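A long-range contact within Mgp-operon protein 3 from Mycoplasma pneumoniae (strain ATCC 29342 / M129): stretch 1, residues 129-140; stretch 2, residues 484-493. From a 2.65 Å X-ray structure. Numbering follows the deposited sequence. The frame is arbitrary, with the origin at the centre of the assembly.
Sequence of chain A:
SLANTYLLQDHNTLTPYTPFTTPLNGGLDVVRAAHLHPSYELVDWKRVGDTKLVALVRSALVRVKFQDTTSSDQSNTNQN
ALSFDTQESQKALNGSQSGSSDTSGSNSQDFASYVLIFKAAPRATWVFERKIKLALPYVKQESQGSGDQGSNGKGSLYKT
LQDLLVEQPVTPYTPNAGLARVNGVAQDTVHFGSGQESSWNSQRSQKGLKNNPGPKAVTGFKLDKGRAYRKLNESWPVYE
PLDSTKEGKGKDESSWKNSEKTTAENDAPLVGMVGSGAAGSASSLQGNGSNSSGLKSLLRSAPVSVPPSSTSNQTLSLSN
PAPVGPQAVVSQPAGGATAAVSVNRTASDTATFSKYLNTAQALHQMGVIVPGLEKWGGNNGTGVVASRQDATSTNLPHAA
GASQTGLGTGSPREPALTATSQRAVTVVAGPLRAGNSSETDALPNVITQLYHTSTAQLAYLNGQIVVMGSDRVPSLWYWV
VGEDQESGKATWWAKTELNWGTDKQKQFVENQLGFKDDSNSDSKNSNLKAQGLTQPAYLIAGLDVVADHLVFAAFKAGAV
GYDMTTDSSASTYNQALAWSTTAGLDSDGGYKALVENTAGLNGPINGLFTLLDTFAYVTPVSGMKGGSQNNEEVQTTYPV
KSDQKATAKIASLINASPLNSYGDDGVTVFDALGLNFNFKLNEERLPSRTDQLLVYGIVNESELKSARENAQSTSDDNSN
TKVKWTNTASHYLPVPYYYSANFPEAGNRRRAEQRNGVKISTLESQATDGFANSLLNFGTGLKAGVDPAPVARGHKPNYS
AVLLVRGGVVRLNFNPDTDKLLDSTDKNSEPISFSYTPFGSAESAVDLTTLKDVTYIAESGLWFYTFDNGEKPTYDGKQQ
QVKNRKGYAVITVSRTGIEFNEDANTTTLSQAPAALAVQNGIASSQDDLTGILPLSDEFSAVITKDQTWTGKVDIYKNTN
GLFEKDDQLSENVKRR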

ATOM      1  N   GLU A 129     -11.045 -30.023  -5.108  1.00 78.82           N
ATOM      2  CA  GLU A 129     -10.690 -30.790  -3.914  1.00 78.09           C
ATOM      3  C   GLU A 129     -11.419 -30.243  -2.699  1.00 78.58           C
ATOM      4  O   GLU A 129     -12.253 -30.935  -2.129  1.00 77.94           O
ATOM      5  CB  GLU A 129      -9.172 -30.777  -3.663  1.00 80.02           C
ATOM      6  CG  GLU A 129      -8.382 -31.708  -4.549  1.00 95.04           C
ATOM      7  CD  GLU A 129      -7.361 -32.558  -3.816  1.00127.89           C
ATOM      8  OE1 GLU A 129      -6.462 -31.988  -3.151  1.00119.01           O
ATOM      9  OE2 GLU A 129      -7.463 -33.802  -3.913  1.00130.77           O
ATOM     10  N   ARG A 130     -11.098 -28.998  -2.300  1.00 73.58           N
ATOM     11  CA  ARG A 130     -11.671 -28.349  -1.123  1.00 72.73           C
ATOM     12  C   ARG A 130     -11.575 -26.824  -1.160  1.00 74.17           C
ATOM     13  O   ARG A 130     -10.858 -26.264  -1.992  1.00 73.66           O
ATOM     14  CB  ARG A 130     -11.020 -28.907   0.170  1.00 73.58           C
ATOM     15  CG  ARG A 130      -9.491 -28.775   0.249  1.00 84.50           C
ATOM     16  CD  ARG A 130      -8.918 -29.373   1.517  1.00100.52           C
ATOM     17  NE  ARG A 130      -9.436 -28.699   2.711  1.00117.91           N
ATOM     18  CZ  ARG A 130     -10.031 -29.319   3.726  1.00132.98           C
ATOM     19  NH1 ARG A 130     -10.491 -28.623   4.754  1.00124.26           N
ATOM     20  NH2 ARG A 130     -10.168 -30.641   3.723  1.00112.91           N
ATOM     21  N   LYS A 131     -12.310 -26.161  -0.248  1.00 69.56           N
ATOM     22  CA  LYS A 131     -12.315 -24.707  -0.064  1.00 68.14           C
ATOM     23  C   LYS A 131     -12.026 -24.336   1.389  1.00 71.40           C
ATOM     24  O   LYS A 131     -12.510 -25.003   2.306  1.00 71.32           O
ATOM     25  CB  LYS A 131     -13.597 -24.036  -0.608  1.00 69.55           C
ATOM     26  CG  LYS A 131     -14.923 -24.481   0.010  1.00 76.56           C
ATOM     27  CD  LYS A 131     -16.090 -23.694  -0.585  1.00 80.60           C
ATOM     28  CE  LYS A 131     -17.358 -23.787   0.232  1.00 87.93           C
ATOM     29  NZ  LYS A 131     -18.137 -25.015  -0.073  1.00104.65           N
ATOM     30  N   ILE A 132     -11.185 -23.312   1.591  1.00 67.93           N
ATOM     31  CA  ILE A 132     -10.800 -22.817   2.916  1.00 67.23           C
ATOM     32  C   ILE A 132     -11.381 -21.410   3.070  1.00 71.86           C
ATOM     33  O   ILE A 132     -11.043 -20.507   2.295  1.00 72.49           O
ATOM     34  CB  ILE A 132      -9.252 -22.865   3.157  1.00 69.67           C
ATOM     35  CG1 ILE A 132      -8.668 -24.278   2.912  1.00 69.05           C
ATOM     36  CG2 ILE A 132      -8.871 -22.352   4.554  1.00 70.14           C
ATOM     37  CD1 ILE A 132      -7.829 -24.397   1.693  1.00 68.26           C
ATOM     38  N   LYS A 133     -12.272 -21.241   4.054  1.00 67.15           N
ATOM     39  CA  LYS A 133     -12.926 -19.971   4.349  1.00 66.12           C
ATOM     40  C   LYS A 133     -11.939 -18.988   4.969  1.00 68.81           C
ATOM     41  O   LYS A 133     -11.122 -19.362   5.812  1.00 68.91           O
ATOM     42  CB  LYS A 133     -14.101 -20.214   5.297  1.00 68.10           C
ATOM     43  CG  LYS A 133     -15.201 -19.177   5.239  1.00 73.92           C
ATOM     44  CD  LYS A 133     -16.335 -19.678   6.089  1.00 80.15           C
ATOM     45  CE  LYS A 133     -17.520 -18.765   6.114  1.00 86.71           C
ATOM     46  NZ  LYS A 133     -17.386 -17.737   7.176  1.00 91.87           N
ATOM     47  N   LEU A 134     -12.007 -17.728   4.542  1.00 63.27           N
ATOM     48  CA  LEU A 134     -11.133 -16.689   5.069  1.00 60.53           C
ATOM     49  C   LEU A 134     -11.923 -15.925   6.108  1.00 64.37           C
ATOM     50  O   LEU A 134     -12.616 -14.958   5.800  1.00 64.75           O
ATOM     51  CB  LEU A 134     -10.603 -15.780   3.950  1.00 59.33           C
ATOM     52  CG  LEU A 134      -9.793 -16.454   2.837  1.00 61.68           C
ATOM     53  CD1 LEU A 134      -9.425 -15.455   1.777  1.00 60.70           C
ATOM     54  CD2 LEU A 134      -8.543 -17.158   3.383  1.00 61.25           C
ATOM     55  N   ALA A 135     -11.880 -16.424   7.338  1.00 59.83           N
ATOM     56  CA  ALA A 135     -12.594 -15.852   8.464  1.00 59.34           C
ATOM     57  C   ALA A 135     -12.023 -14.506   8.907  1.00 65.45           C
ATOM     58  O   ALA A 135     -10.814 -14.273   8.816  1.00 64.85           O
ATOM     59  CB  ALA A 135     -12.587 -16.829   9.622  1.00 59.84           C
ATOM     60  N   LEU A 136     -12.916 -13.617   9.381  1.00 62.95           N
ATOM     61  CA  LEU A 136     -12.613 -12.294   9.908  1.00 62.66           C
ATOM     62  C   LEU A 136     -11.546 -12.406  11.028  1.00 68.21           C
ATOM     63  O   LEU A 136     -11.563 -13.397  11.774  1.00 67.63           O
ATOM     64  CB  LEU A 136     -13.899 -11.721  10.541  1.00 62.55           C
ATOM     65  CG  LEU A 136     -14.744 -10.658   9.812  1.00 66.45           C
ATOM     66  CD1 LEU A 136     -14.000  -9.909   8.745  1.00 65.04           C
ATOM     67  CD2 LEU A 136     -16.056 -11.205   9.373  1.00 68.12           C
ATOM     68  N   PRO A 137     -10.645 -11.401  11.212  1.00 65.26           N
ATOM     69  CA  PRO A 137      -9.683 -11.485  12.328  1.00 64.90           C
ATOM     70  C   PRO A 137     -10.406 -11.442  13.678  1.00 70.15           C
ATOM     71  O   PRO A 137     -11.578 -11.049  13.722  1.00 69.42           O
ATOM     72  CB  PRO A 137      -8.790 -10.264  12.118  1.00 65.91           C
ATOM     73  CG  PRO A 137      -9.625  -9.312  11.359  1.00 70.37           C
ATOM     74  CD  PRO A 137     -10.489 -10.137  10.463  1.00 66.13           C
ATOM     75  N   TYR A 138      -9.739 -11.869  14.767  1.00 67.63           N
ATOM     76  CA  TYR A 138     -10.391 -11.852  16.068  1.00 67.87           C
ATOM     77  C   TYR A 138     -10.122 -10.572  16.868  1.00 73.14           C
ATOM     78  O   TYR A 138      -8.983 -10.116  16.971  1.00 72.69           O
ATOM     79  CB  TYR A 138     -10.061 -13.110  16.887  1.00 69.29           C
ATOM     80  CG  TYR A 138     -10.793 -13.185  18.212  1.00 71.49           C
ATOM     81  CD1 TYR A 138     -12.052 -13.772  18.306  1.00 73.81           C
ATOM     82  CD2 TYR A 138     -10.228 -12.668  19.373  1.00 72.30           C
ATOM     83  CE1 TYR A 138     -12.733 -13.833  19.524  1.00 74.38           C
ATOM     84  CE2 TYR A 138     -10.915 -12.690  20.585  1.00 73.40           C
ATOM     85  CZ  TYR A 138     -12.160 -13.289  20.660  1.00 81.48           C
ATOM     86  OH  TYR A 138     -12.810 -13.333  21.868  1.00 86.40           O
ATOM     87  N   VAL A 139     -11.194 -10.020  17.454  1.00 70.91           N
ATOM     88  CA  VAL A 139     -11.181  -8.857  18.340  1.00 71.72           C
ATOM     89  C   VAL A 139     -12.319  -9.027  19.352  1.00 79.39           C
ATOM     90  O   VAL A 139     -13.488  -9.093  18.970  1.00 78.41           O
ATOM     91  CB  VAL A 139     -11.118  -7.476  17.630  1.00 75.04           C
ATOM     92  CG1 VAL A 139     -12.323  -7.222  16.726  1.00 74.74           C
ATOM     93  CG2 VAL A 139     -10.930  -6.348  18.635  1.00 74.69           C
ATOM     94  N   LYS A 140     -11.957  -9.201  20.630  1.00 80.03           N
ATOM     95  CA  LYS A 140     -12.903  -9.489  21.706  1.00 81.93           C
ATOM     96  C   LYS A 140     -13.739  -8.273  22.095  1.00 90.38           C
ATOM     97  O   LYS A 140     -13.185  -7.210  22.377  1.00 89.29           O
ATOM     98  CB  LYS A 140     -12.164 -10.122  22.909  1.00 84.43           C
ATOM     99  CG  LYS A 140     -12.966 -10.296  24.203  1.00 97.21           C
ATOM    100  CD  LYS A 140     -12.310  -9.501  25.345  1.00106.81           C
ATOM    101  CE  LYS A 140     -12.993  -9.642  26.684  1.00115.32           C
ATOM    102  NZ  LYS A 140     -12.681 -10.943  27.336  1.00122.41           N
ATOM    103  N   ASP A 484      -5.375 -28.131   4.844  1.00 88.05           N
ATOM    104  CA  ASP A 484      -6.188 -29.107   5.561  1.00 88.49           C
ATOM    105  C   ASP A 484      -7.374 -28.490   6.325  1.00 92.31           C
ATOM    106  O   ASP A 484      -8.352 -29.203   6.575  1.00 92.81           O
ATOM    107  CB  ASP A 484      -5.290 -29.885   6.541  1.00 91.19           C
ATOM    108  CG  ASP A 484      -4.487 -28.988   7.479  1.00109.73           C
ATOM    109  OD1 ASP A 484      -3.598 -28.249   6.985  1.00110.66           O
ATOM    110  OD2 ASP A 484      -4.751 -29.019   8.705  1.00119.41           O
ATOM    111  N   GLN A 485      -7.267 -27.199   6.744  1.00 87.03           N
ATOM    112  CA  GLN A 485      -8.290 -26.472   7.519  1.00 85.56           C
ATOM    113  C   GLN A 485      -9.572 -26.189   6.722  1.00 86.63           C
ATOM    114  O   GLN A 485      -9.531 -26.127   5.496  1.00 86.39           O
ATOM    115  CB  GLN A 485      -7.724 -25.145   8.059  1.00 86.90           C
ATOM    116  CG  GLN A 485      -6.756 -25.278   9.238  1.00105.82           C
ATOM    117  CD  GLN A 485      -6.414 -23.946   9.892  1.00123.65           C
ATOM    118  OE1 GLN A 485      -6.225 -22.908   9.233  1.00116.75           O
ATOM    119  NE2 GLN A 485      -6.305 -23.950  11.218  1.00114.49           N
ATOM    120  N   GLU A 486     -10.705 -26.012   7.425  1.00 81.30           N
ATOM    121  CA  GLU A 486     -12.010 -25.688   6.832  1.00 80.38           C
ATOM    122  C   GLU A 486     -12.141 -24.171   6.685  1.00 82.20           C
ATOM    123  O   GLU A 486     -12.827 -23.686   5.784  1.00 82.49           O
ATOM    124  CB  GLU A 486     -13.154 -26.209   7.721  1.00 81.94           C
ATOM    125  CG  GLU A 486     -13.446 -27.695   7.578  1.00 95.79           C
ATOM    126  CD  GLU A 486     -14.485 -28.062   6.536  1.00121.64           C
ATOM    127  OE1 GLU A 486     -14.178 -27.972   5.325  1.00129.89           O
ATOM    128  OE2 GLU A 486     -15.601 -28.465   6.932  1.00114.64           O
ATOM    129  N   SER A 487     -11.504 -23.434   7.608  1.00 76.30           N
ATOM    130  CA  SER A 487     -11.492 -21.976   7.679  1.00 75.15           C
ATOM    131  C   SER A 487     -10.249 -21.502   8.449  1.00 76.40           C
ATOM    132  O   SER A 487      -9.535 -22.315   9.040  1.00 76.27           O
ATOM    133  CB  SER A 487     -12.777 -21.458   8.332  1.00 78.83           C
ATOM    134  OG  SER A 487     -12.588 -20.849   9.601  1.00 89.35           O
ATOM    135  N   GLY A 488     -10.015 -20.195   8.433  1.00 70.26           N
ATOM    136  CA  GLY A 488      -8.898 -19.584   9.133  1.00 68.83           C
ATOM    137  C   GLY A 488      -9.088 -18.100   9.321  1.00 69.44           C
ATOM    138  O   GLY A 488      -9.433 -17.399   8.368  1.00 69.96           O
ATOM    139  N   LYS A 489      -8.883 -17.618  10.558  1.00 63.02           N
ATOM    140  CA  LYS A 489      -8.989 -16.201  10.923  1.00 61.13           C
ATOM    141  C   LYS A 489      -7.755 -15.473  10.425  1.00 64.30           C
ATOM    142  O   LYS A 489      -6.685 -16.087  10.293  1.00 65.22           O
ATOM    143  CB  LYS A 489      -9.095 -16.024  12.444  1.00 62.27           C
ATOM    144  CG  LYS A 489     -10.410 -16.481  13.052  1.00 65.09           C
ATOM    145  CD  LYS A 489     -10.300 -16.582  14.561  1.00 70.26           C
ATOM    146  CE  LYS A 489     -11.575 -17.114  15.156  1.00 80.17           C
ATOM    147  NZ  LYS A 489     -11.564 -17.043  16.636  1.00 95.11           N
ATOM    148  N   ALA A 490      -7.902 -14.166  10.143  1.00 57.62           N
ATOM    149  CA  ALA A 490      -6.804 -13.325   9.692  1.00 55.64           C
ATOM    150  C   ALA A 490      -5.943 -12.890  10.877  1.00 58.53           C
ATOM    151  O   ALA A 490      -6.400 -12.896  12.033  1.00 57.60           O
ATOM    152  CB  ALA A 490      -7.356 -12.104   8.979  1.00 56.20           C
ATOM    153  N   THR A 491      -4.695 -12.510  10.584  1.00 55.02           N
ATOM    154  CA  THR A 491      -3.734 -11.973  11.546  1.00 54.94           C
ATOM    155  C   THR A 491      -3.734 -10.462  11.346  1.00 58.82           C
ATOM    156  O   THR A 491      -3.662 -10.002  10.210  1.00 57.48           O
ATOM    157  CB  THR A 491      -2.323 -12.544  11.298  1.00 62.53           C
ATOM    158  OG1 THR A 491      -2.397 -13.960  11.141  1.00 64.44           O
ATOM    159  CG2 THR A 491      -1.329 -12.174  12.402  1.00 56.82           C
ATOM    160  N   TRP A 492      -3.808  -9.696  12.445  1.00 56.91           N
ATOM    161  CA  TRP A 492      -3.779  -8.234  12.402  1.00 56.38           C
ATOM    162  C   TRP A 492      -2.380  -7.745  12.061  1.00 58.52           C
ATOM    163  O   TRP A 492      -1.410  -8.260  12.622  1.00 57.82           O
ATOM    164  CB  TRP A 492      -4.172  -7.663  13.768  1.00 55.30           C
ATOM    165  CG  TRP A 492      -5.603  -7.884  14.135  1.00 56.41           C
ATOM    166  CD1 TRP A 492      -6.101  -8.858  14.949  1.00 59.35           C
ATOM    167  CD2 TRP A 492      -6.720  -7.089  13.726  1.00 56.35           C
ATOM    168  NE1 TRP A 492      -7.463  -8.721  15.069  1.00 59.05           N
ATOM    169  CE2 TRP A 492      -7.872  -7.646  14.321  1.00 60.46           C
ATOM    170  CE3 TRP A 492      -6.860  -5.951  12.914  1.00 57.70           C
ATOM    171  CZ2 TRP A 492      -9.147  -7.102  14.136  1.00 59.75           C
ATOM    172  CZ3 TRP A 492      -8.126  -5.424  12.718  1.00 59.27           C
ATOM    173  CH2 TRP A 492      -9.250  -5.994  13.328  1.00 59.94           C
ATOM    174  N   TRP A 493      -2.270  -6.725  11.186  1.00 54.69           N
ATOM    175  CA  TRP A 493      -0.975  -6.115  10.875  1.00 54.54           C
ATOM    176  C   TRP A 493      -0.421  -5.374  12.108  1.00 61.77           C
ATOM    177  O   TRP A 493       0.794  -5.384  12.334  1.00 61.91           O
ATOM    178  CB  TRP A 493      -1.065  -5.171   9.675  1.00 52.34           C
ATOM    179  CG  TRP A 493      -0.929  -5.854   8.347  1.00 52.51           C
ATOM    180  CD1 TRP A 493      -1.842  -5.861   7.335  1.00 55.02           C
ATOM    181  CD2 TRP A 493       0.195  -6.619   7.883  1.00 52.36           C
ATOM    182  NE1 TRP A 493      -1.359  -6.574   6.266  1.00 54.20           N
ATOM    183  CE2 TRP A 493      -0.109  -7.050   6.572  1.00 55.96           C
ATOM    184  CE3 TRP A 493       1.442  -6.969   8.444  1.00 53.49           C
ATOM    185  CZ2 TRP A 493       0.774  -7.841   5.822  1.00 55.38           C
ATOM    186  CZ3 TRP A 493       2.322  -7.736   7.696  1.00 54.79           C
ATOM    187  CH2 TRP A 493       1.983  -8.177   6.407  1.00 55.39           C
TER

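Residues at least 351 positions apart in sequence touch here, where two stretches meet as neighbouring parallel strands, and four of the six hydrogen bonds between them join backbone to backbone. Lys133 lies beside Ser487, their CA atoms 4.1 Å apart. The hydrogen bonds follow the parallel pattern, in which one residue reaches two partners that flank the residue opposite it: Lys133 N donates to Glu486 O at 3.0 Å, almost perfectly straight at 176°, and Lys133 O accepts from Gly488 N at 3.0 Å, more bent at 135°. Further along the ladder loosens. Ala135 N to Gly488 O is short at 2.8 Å but bent to 129°, and Ala490 N to Ala135 O is 3.2 Å at 125°; both are weak. Short distance alone does not make a good bond; direction has to come with it.

Carbonyls also gather CA-H donors. Ser487 CA sits 3.2 Å from Lys133 O and Lys489 CA 3.4 Å from Ala135 O, so each of these oxygens meets a CA-H as well as the N-H of the next residue. Past the ladder, Pro137, which has no N-H to offer, still places its CA 3.6 Å from Ala490 O.

The charged contact lies at the start of the pairing. Arg130 points its CA-to-CB bond toward the other stretch, and its NH1 donates a weak hydrogen bond to Gln485 O at 2.8 Å, near the guanidinium plane. Asp484 O is almost as close to Arg130 NH1, at 2.9 Å, yet lies over the guanidinium face, where the angle is too poor for a hydrogen bond. The salt bridge from Arg130 NH1 to Glu486 OE1 is long, 3.8 Å, with the oxygen well out of plane; it is an attraction of charges with no N-H aimed at the acceptor.

At the far end, Trp492 takes over from backbone pairing. Trp492 NE1 donates to Tyr138 O at 2.8 Å and 165°, a well-aimed bond at the ring edge that satisfies the indole nitrogen in a buried setting. The ring face is used separately: Pro137 CB lies 3.8 Å from the centroid of the five-membered ring of Trp492, 26° off its normal, a CH-pi contact. One indole thus combines a polar edge with an apolar face.

Apolar packing completes this end. Pro137 CB also meets Ala490 CB at 3.9 Å, and Val139 CB approaches Trp492 CZ2 at 4.0 Å. The small Ala490 side chain points toward stretch 1 and packs directly on the proline.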